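Beta-N-acetylglucosaminidase-like protein Glycoside hydrolase family 20 (PDB 6YHH) probably hydrolyses terminal beta-linked N-acetylhexosamine residues, releasing N-acetylglucosamine from chitin-derived oligosaccharides during bacterial chitin breakdown. Local coordinates at residues 233-238 with 281-285; 420-425 with 481-487. Where two conformers were deposited one is given. Numbering follows the deposited sequence.

Interaction 1 (233-238 with 281-285); sequences VPGHGS and SPTLD
In the TIM-barrel catalytic domain of this family 20 glycosidase, the loop after barrel strand 226-230, on the side where the predicted proton donor Glu317 lies, pairs with 281-285, joining it to the long connection that runs to helix 289-302. The two segments run antiparallel (CA atoms: Pro234 to Leu284 4.8 Å, Gly235 to Thr283 4.6 Å), held by two backbone hydrogen bonds, Leu284 N to Pro234 O (2.9 Å, N-H...O angle 158°) and Gly237 N to Pro282 O (3.1 Å, 142°). The Val233-Pro234 peptide is cis. Val233 (chi1 m) brings CG1 within 3.6 Å of CD2 of Leu284 (chi1 m, chi2 off-well at 19°); Pro234 CB is also 3.6 Å from Leu284 CB. His236 takes left-handed backbone angles (55/40), with CA-to-CB pointing away from 281-285; its m rotamer puts the imidazole beside Glu317. At Gly237 an ideal CB would clash with Pro282 O, at 2.9 Å. Thr283 (m) hydrogen-bonds Ser281 O through OG1, 2.8 Å. Ser238 (m) hydrogen-bonds Asp185, while its OG lies 3.4 Å from Pro282 CG.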
ATOM      1  N   VAL A 233     -10.168  -7.685 -28.859  1.00  8.85           N
ATOM      2  CA  VAL A 233      -9.857  -8.002 -30.246  1.00  8.88           C
ATOM      3  C   VAL A 233     -10.970  -7.511 -31.138  1.00  9.16           C
ATOM      4  O   VAL A 233     -12.158  -7.461 -30.674  1.00  9.53           O
ATOM      5  CB  VAL A 233      -9.654  -9.539 -30.427  1.00  8.95           C
ATOM      6  CG1 VAL A 233      -8.371  -9.972 -29.780  1.00 10.10           C
ATOM      7  CG2 VAL A 233     -10.836 -10.346 -29.912  1.00  8.41           C
ATOM      8  N   PRO A 234     -10.695  -7.081 -32.385  1.00  9.84           N
ATOM      9  CA  PRO A 234      -9.420  -7.112 -33.066  1.00 10.04           C
ATOM     10  C   PRO A 234      -8.670  -5.790 -33.148  1.00  9.29           C
ATOM     11  O   PRO A 234      -7.510  -5.774 -33.588  1.00  9.52           O
ATOM     12  CB  PRO A 234      -9.806  -7.573 -34.505  1.00 10.08           C
ATOM     13  CG  PRO A 234     -11.107  -6.822 -34.701  1.00 10.73           C
ATOM     14  CD  PRO A 234     -11.801  -6.883 -33.358  1.00 10.25           C
ATOM     15  N   GLY A 235      -9.295  -4.729 -32.669  1.00  8.76           N
ATOM     16  CA  GLY A 235      -8.651  -3.417 -32.596  1.00  9.02           C
ATOM     17  C   GLY A 235      -7.753  -3.413 -31.339  1.00  8.97           C
ATOM     18  O   GLY A 235      -7.599  -4.454 -30.655  1.00  8.24           O
ATOM     19  N   HIS A 236      -7.092  -2.283 -31.070  1.00  9.09           N
ATOM     20  CA  HIS A 236      -6.258  -2.165 -29.876  1.00  9.76           C
ATOM     21  C   HIS A 236      -5.255  -3.315 -29.893  1.00 10.05           C
ATOM     22  O   HIS A 236      -4.862  -3.845 -28.824  1.00 10.48           O
ATOM     23  CB  HIS A 236      -7.155  -2.219 -28.596  1.00  9.17           C
ATOM     24  CG  HIS A 236      -7.830  -0.911 -28.276  1.00  9.64           C
ATOM     25  ND1 HIS A 236      -9.011  -0.457 -28.836  1.00 13.23           N
ATOM     26  CD2 HIS A 236      -7.431   0.065 -27.428  1.00  8.85           C
ATOM     27  CE1 HIS A 236      -9.281   0.743 -28.346  1.00 10.31           C
ATOM     28  NE2 HIS A 236      -8.328   1.066 -27.509  1.00 11.32           N
ATOM     29  N   GLY A 237      -4.731  -3.600 -31.093  1.00  9.89           N
ATOM     30  CA  GLY A 237      -3.905  -4.796 -31.289  1.00  9.60           C
ATOM     31  C   GLY A 237      -2.418  -4.628 -31.187  1.00  9.59           C
ATOM     32  O   GLY A 237      -1.699  -5.572 -31.518  1.00  9.77           O
ATOM     33  N   SER A 238      -1.909  -3.457 -30.760  1.00  9.36           N
ATOM     34  CA  SER A 238      -0.445  -3.179 -30.869  1.00 10.13           C
ATOM     35  C   SER A 238       0.440  -4.217 -30.198  1.00 11.54           C
ATOM     36  O   SER A 238       1.488  -4.594 -30.723  1.00 12.17           O
ATOM     37  CB  SER A 238      -0.059  -1.763 -30.413  1.00  9.17           C
ATOM     38  OG  SER A 238      -0.863  -0.792 -31.021  1.00 10.85           O
ATOM     39  N   SER A 281      -3.866   2.129 -35.034  1.00 10.67           N
ATOM     40  CA  SER A 281      -4.220   1.316 -36.179  1.00 11.50           C
ATOM     41  C   SER A 281      -3.988  -0.224 -36.150  1.00  9.69           C
ATOM     42  O   SER A 281      -4.639  -0.920 -36.922  1.00 10.82           O
ATOM     43  CB  SER A 281      -3.546   1.899 -37.405  1.00 12.33           C
ATOM     44  OG  SER A 281      -2.192   1.743 -37.335  1.00 13.29           O
ATOM     45  N   PRO A 282      -3.085  -0.761 -35.323  1.00  9.64           N
ATOM     46  CA  PRO A 282      -2.819  -2.188 -35.453  1.00 10.19           C
ATOM     47  C   PRO A 282      -4.071  -3.039 -35.086  1.00 10.85           C
ATOM     48  O   PRO A 282      -4.693  -2.831 -34.052  1.00 11.16           O
ATOM     49  CB  PRO A 282      -1.683  -2.437 -34.440  1.00  9.70           C
ATOM     50  CG  PRO A 282      -0.934  -1.123 -34.420  1.00  9.55           C
ATOM     51  CD  PRO A 282      -2.038  -0.107 -34.495  1.00  9.79           C
ATOM     52  N   THR A 283      -4.444  -3.894 -35.994  1.00  9.80           N
ATOM     53  CA  THR A 283      -5.691  -4.621 -35.935  1.00 10.14           C
ATOM     54  C   THR A 283      -5.443  -6.053 -36.400  1.00  9.75           C
ATOM     55  O   THR A 283      -4.838  -6.306 -37.495  1.00 10.28           O
ATOM     56  CB  THR A 283      -6.776  -3.983 -36.897  1.00 10.30           C
ATOM     57  OG1 THR A 283      -6.864  -2.577 -36.694  1.00 10.87           O
ATOM     58  CG2 THR A 283      -8.157  -4.535 -36.677  1.00 11.44           C
ATOM     59  N   LEU A 284      -6.005  -7.004 -35.677  1.00  9.88           N
ATOM     60  CA  LEU A 284      -5.966  -8.402 -36.137  1.00 10.62           C
ATOM     61  C   LEU A 284      -6.675  -8.610 -37.459  1.00  9.69           C
ATOM     62  O   LEU A 284      -7.665  -7.948 -37.753  1.00  9.65           O
ATOM     63  CB  LEU A 284      -6.644  -9.283 -35.120  1.00 11.98           C
ATOM     64  CG  LEU A 284      -5.795  -9.589 -33.906  1.00 14.64           C
ATOM     65  CD1 LEU A 284      -4.582  -8.812 -33.464  1.00 15.13           C
ATOM     66  CD2 LEU A 284      -6.542 -10.481 -32.887  1.00 13.71           C
ATOM     67  N   ASP A 285      -6.138  -9.539 -38.234  1.00 11.02           N
ATOM     68  CA  ASP A 285      -6.636  -9.830 -39.592  1.00 12.34           C
ATOM     69  C   ASP A 285      -7.692 -10.905 -39.562  1.00 12.22           C
ATOM     70  O   ASP A 285      -7.388 -12.103 -39.404  1.00 13.19           O
ATOM     71  CB  ASP A 285      -5.452 -10.195 -40.527  1.00 12.06           C
ATOM     72  CG  ASP A 285      -5.866 -10.511 -41.949  1.00 13.69           C
ATOM     73  OD1 ASP A 285      -7.069 -10.532 -42.294  1.00 13.17           O
ATOM     74  OD2 ASP A 285      -4.913 -10.760 -42.765  1.00 13.19           O
TER

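Interaction 2 (420-425 with 481-487); sequences VASHYL and ITDVANM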
ATOM      1  N   VAL A 420     -18.759  13.900  -9.387  1.00  7.59           N
ATOM      2  CA  VAL A 420     -19.496  12.744  -8.902  1.00  8.67           C
ATOM      3  C   VAL A 420     -20.969  12.770  -9.353  1.00  8.67           C
ATOM      4  O   VAL A 420     -21.531  11.742  -9.671  1.00  8.82           O
ATOM      5  CB  VAL A 420     -19.323  12.487  -7.422  1.00  9.21           C
ATOM      6  CG1 VAL A 420     -20.028  13.620  -6.585  1.00  8.95           C
ATOM      7  CG2 VAL A 420     -19.837  11.146  -6.997  1.00 10.05           C
ATOM      8  N   ALA A 421     -21.614  13.942  -9.340  1.00  8.34           N
ATOM      9  CA  ALA A 421     -23.036  13.949  -9.696  1.00  9.38           C
ATOM     10  C   ALA A 421     -23.320  13.497 -11.104  1.00 10.94           C
ATOM     11  O   ALA A 421     -24.351  12.909 -11.321  1.00 13.02           O
ATOM     12  CB  ALA A 421     -23.596  15.347  -9.491  1.00  9.50           C
ATOM     13  N   SER A 422     -22.390  13.703 -12.054  1.00 10.68           N
ATOM     14  CA  SER A 422     -22.613  13.196 -13.407  0.50 10.74           C
ATOM     15  C   SER A 422     -22.691  11.657 -13.409  1.00 12.25           C
ATOM     16  O   SER A 422     -23.496  11.100 -14.151  1.00 13.57           O
ATOM     17  CB  SER A 422     -21.526  13.637 -14.384  0.50 10.72           C
ATOM     18  OG  SER A 422     -20.331  12.978 -14.055  0.50  9.14           O
ATOM     19  N   HIS A 423     -21.912  10.986 -12.575  1.00  9.77           N
ATOM     20  CA  HIS A 423     -21.993   9.554 -12.459  1.00  9.88           C
ATOM     21  C   HIS A 423     -23.199   9.047 -11.622  1.00  9.96           C
ATOM     22  O   HIS A 423     -23.833   8.067 -11.984  1.00  9.87           O
ATOM     23  CB  HIS A 423     -20.643   9.011 -11.891  1.00  9.93           C
ATOM     24  CG  HIS A 423     -19.490   9.412 -12.700  1.00  9.65           C
ATOM     25  ND1 HIS A 423     -19.392   9.128 -14.039  1.00 10.19           N
ATOM     26  CD2 HIS A 423     -18.317   9.991 -12.346  1.00  9.85           C
ATOM     27  CE1 HIS A 423     -18.240   9.592 -14.492  1.00  9.45           C
ATOM     28  NE2 HIS A 423     -17.581  10.122 -13.490  1.00  9.77           N
ATOM     29  N   TYR A 424     -23.509   9.778 -10.528  1.00  9.47           N
ATOM     30  CA  TYR A 424     -24.573   9.358  -9.622  1.00 10.44           C
ATOM     31  C   TYR A 424     -25.908   9.398 -10.271  1.00 11.01           C
ATOM     32  O   TYR A 424     -26.737   8.537  -9.992  1.00 12.24           O
ATOM     33  CB  TYR A 424     -24.568  10.279  -8.410  1.00 10.79           C
ATOM     34  CG  TYR A 424     -25.513   9.879  -7.295  1.00 10.07           C
ATOM     35  CD1 TYR A 424     -25.455   8.625  -6.758  1.00 10.57           C
ATOM     36  CD2 TYR A 424     -26.497  10.759  -6.877  1.00 10.06           C
ATOM     37  CE1 TYR A 424     -26.291   8.275  -5.716  1.00 10.16           C
ATOM     38  CE2 TYR A 424     -27.368  10.451  -5.862  1.00 10.74           C
ATOM     39  CZ  TYR A 424     -27.284   9.214  -5.286  1.00 10.17           C
ATOM     40  OH  TYR A 424     -28.121   8.874  -4.287  1.00 10.89           O
ATOM     41  N   LEU A 425     -26.100  10.340 -11.184  1.00 12.46           N
ATOM     42  CA  LEU A 425     -27.445  10.520 -11.831  1.00 13.71           C
ATOM     43  C   LEU A 425     -27.525   9.790 -13.128  1.00 13.72           C
ATOM     44  O   LEU A 425     -28.585   9.697 -13.731  1.00 15.15           O
ATOM     45  CB  LEU A 425     -27.707  11.974 -12.003  1.00 14.73           C
ATOM     46  CG  LEU A 425     -27.784  12.684 -10.624  1.00 15.98           C
ATOM     47  CD1 LEU A 425     -27.992  14.176 -10.844  1.00 16.94           C
ATOM     48  CD2 LEU A 425     -28.785  12.058  -9.622  1.00 16.89           C
ATOM     49  N   ILE A 481     -33.586   7.160  -5.456  1.00 13.16           N
ATOM     50  CA  ILE A 481     -32.659   7.717  -4.513  1.00 13.22           C
ATOM     51  C   ILE A 481     -31.671   8.579  -5.359  1.00 13.01           C
ATOM     52  O   ILE A 481     -30.813   8.001  -6.072  1.00 13.23           O
ATOM     53  CB  ILE A 481     -31.949   6.547  -3.778  1.00 14.01           C
ATOM     54  CG1 ILE A 481     -32.880   5.620  -2.971  1.00 13.78           C
ATOM     55  CG2 ILE A 481     -30.791   7.053  -2.925  1.00 14.46           C
ATOM     56  CD1 ILE A 481     -33.774   6.328  -1.999  1.00 15.70           C
ATOM     57  N   THR A 482     -31.889   9.886  -5.398  1.00 13.23           N
ATOM     58  CA  THR A 482     -31.226  10.751  -6.361  1.00 14.22           C
ATOM     59  C   THR A 482     -30.742  12.065  -5.741  1.00 15.29           C
ATOM     60  O   THR A 482     -30.198  12.917  -6.435  1.00 15.57           O
ATOM     61  CB  THR A 482     -32.110  11.044  -7.543  1.00 15.78           C
ATOM     62  OG1 THR A 482     -33.280  11.689  -7.057  1.00 16.34           O
ATOM     63  CG2 THR A 482     -32.457   9.779  -8.328  1.00 15.83           C
ATOM     64  N   ASP A 483     -30.923  12.243  -4.442  1.00 14.31           N
ATOM     65  CA  ASP A 483     -30.604  13.528  -3.769  1.00 14.83           C
ATOM     66  C   ASP A 483     -29.061  13.622  -3.679  1.00 12.90           C
ATOM     67  O   ASP A 483     -28.460  12.940  -2.883  1.00 11.83           O
ATOM     68  CB  ASP A 483     -31.271  13.606  -2.442  1.00 16.49           C
ATOM     69  CG  ASP A 483     -31.031  14.893  -1.704  1.00 21.90           C
ATOM     70  OD1 ASP A 483     -29.969  15.503  -1.585  1.00 17.99           O
ATOM     71  OD2 ASP A 483     -31.960  15.265  -1.034  1.00 34.97           O
ATOM     72  N   VAL A 484     -28.500  14.491  -4.489  1.00 12.21           N
ATOM     73  CA  VAL A 484     -27.029  14.567  -4.555  1.00 12.65           C
ATOM     74  C   VAL A 484     -26.487  15.062  -3.239  1.00 11.59           C
ATOM     75  O   VAL A 484     -25.454  14.557  -2.759  1.00 11.95           O
ATOM     76  CB  VAL A 484     -26.547  15.473  -5.696  1.00 11.02           C
ATOM     77  CG1 VAL A 484     -25.025  15.638  -5.619  1.00 12.30           C
ATOM     78  CG2 VAL A 484     -26.965  14.933  -7.030  1.00 12.37           C
ATOM     79  N   ALA A 485     -27.075  16.119  -2.649  1.00 11.43           N
ATOM     80  CA  ALA A 485     -26.500  16.595  -1.392  1.00 13.24           C
ATOM     81  C   ALA A 485     -26.495  15.598  -0.272  1.00 12.30           C
ATOM     82  O   ALA A 485     -25.524  15.513   0.487  1.00 13.28           O
ATOM     83  CB  ALA A 485     -27.148  17.877  -0.920  1.00 14.89           C
ATOM     84  N   ASN A 486     -27.576  14.814  -0.134  1.00 13.41           N
ATOM     85  CA  ASN A 486     -27.652  13.781   0.876  1.00 12.75           C
ATOM     86  C   ASN A 486     -26.593  12.690   0.569  1.00 11.81           C
ATOM     87  O   ASN A 486     -25.993  12.194   1.469  1.00 11.97           O
ATOM     88  CB  ASN A 486     -29.012  13.131   0.860  1.00 15.58           C
ATOM     89  CG  ASN A 486     -29.121  12.002   1.830  1.00 17.23           C
ATOM     90  OD1 ASN A 486     -29.063  10.816   1.491  1.00 15.60           O
ATOM     91  ND2 ASN A 486     -29.329  12.374   3.070  1.00 23.05           N
ATOM     92  N   MET A 487     -26.469  12.327  -0.684  1.00 11.18           N
ATOM     93  CA  MET A 487     -25.471  11.331  -1.085  1.00 11.71           C
ATOM     94  C   MET A 487     -24.071  11.871  -0.664  1.00 11.01           C
ATOM     95  O   MET A 487     -23.273  11.113  -0.082  1.00 10.14           O
ATOM     96  CB  MET A 487     -25.520  11.011  -2.555  1.00 11.43           C
ATOM     97  CG  MET A 487     -24.407  10.023  -3.010  1.00 12.49           C
ATOM     98  SD  MET A 487     -22.832  10.835  -3.355  1.00 13.33           S
ATOM     99  CE  MET A 487     -23.172  11.933  -4.691  1.00 12.68           C
TER
HETATM  100  O   HOH W   1     -29.336  10.440  -2.144  1.00 14.05           O
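No direct hydrogen bond joins these two segments; a tyrosine ring lodged against the start of a helix does most of the work, helped by one water. Tyr424, with chi1 t, reaches across so that Met487 lies over one ring face: Met487 CG is 3.9 Å from the Tyr424 ring centroid, 18° off the normal, a CH-pi contact. Met487 SD, 4.8 Å from the same centroid, adds a Met-aromatic contact. Val484 CG2 meets the ring edge, 4.2 Å from Tyr424 CD2, and lies 4.0 Å from Leu425 CD1. Water 1 donates to Tyr424 OH (2.9 Å) and to Asp483 O (2.8 Å); the hydroxyl also hydrogen-bonds Glu473. Asp483 is the N-cap of the helix, its OD1 accepting from Asn486 N at 2.9 Å and 166°. Helix 467-476 touches both segments: its Arg474 hydrogen-bonds Tyr424 O and Ile481 O and makes a cation-pi contact with the Tyr424 ring. The short helix 420-424, in the connection between barrel strands 406-408 and 443-450, is thus joined to the start of helix 484-497.

The two contacts are separate in space and in sequence: interaction 1 closes before interaction 2 opens, their centres are 38 Å apart and their nearest atoms about 18 Å apart, on opposite sides of the chain's centre. Interaction 1 borders the probable active site through His236, whose side chain comes within about 3 Å of that of Glu317, the predicted proton donor, and equally near a bound Tris molecule, probably from the crystallisation liquor but consistent with a pocket there. Interaction 2 lies away from that site and joins helices. Their chemistry differs too: 233-238 and 281-285 combine backbone hydrogen bonds with apolar contacts, whereas 420-425 and 481-487 rely on side-chain contacts and one bridging water.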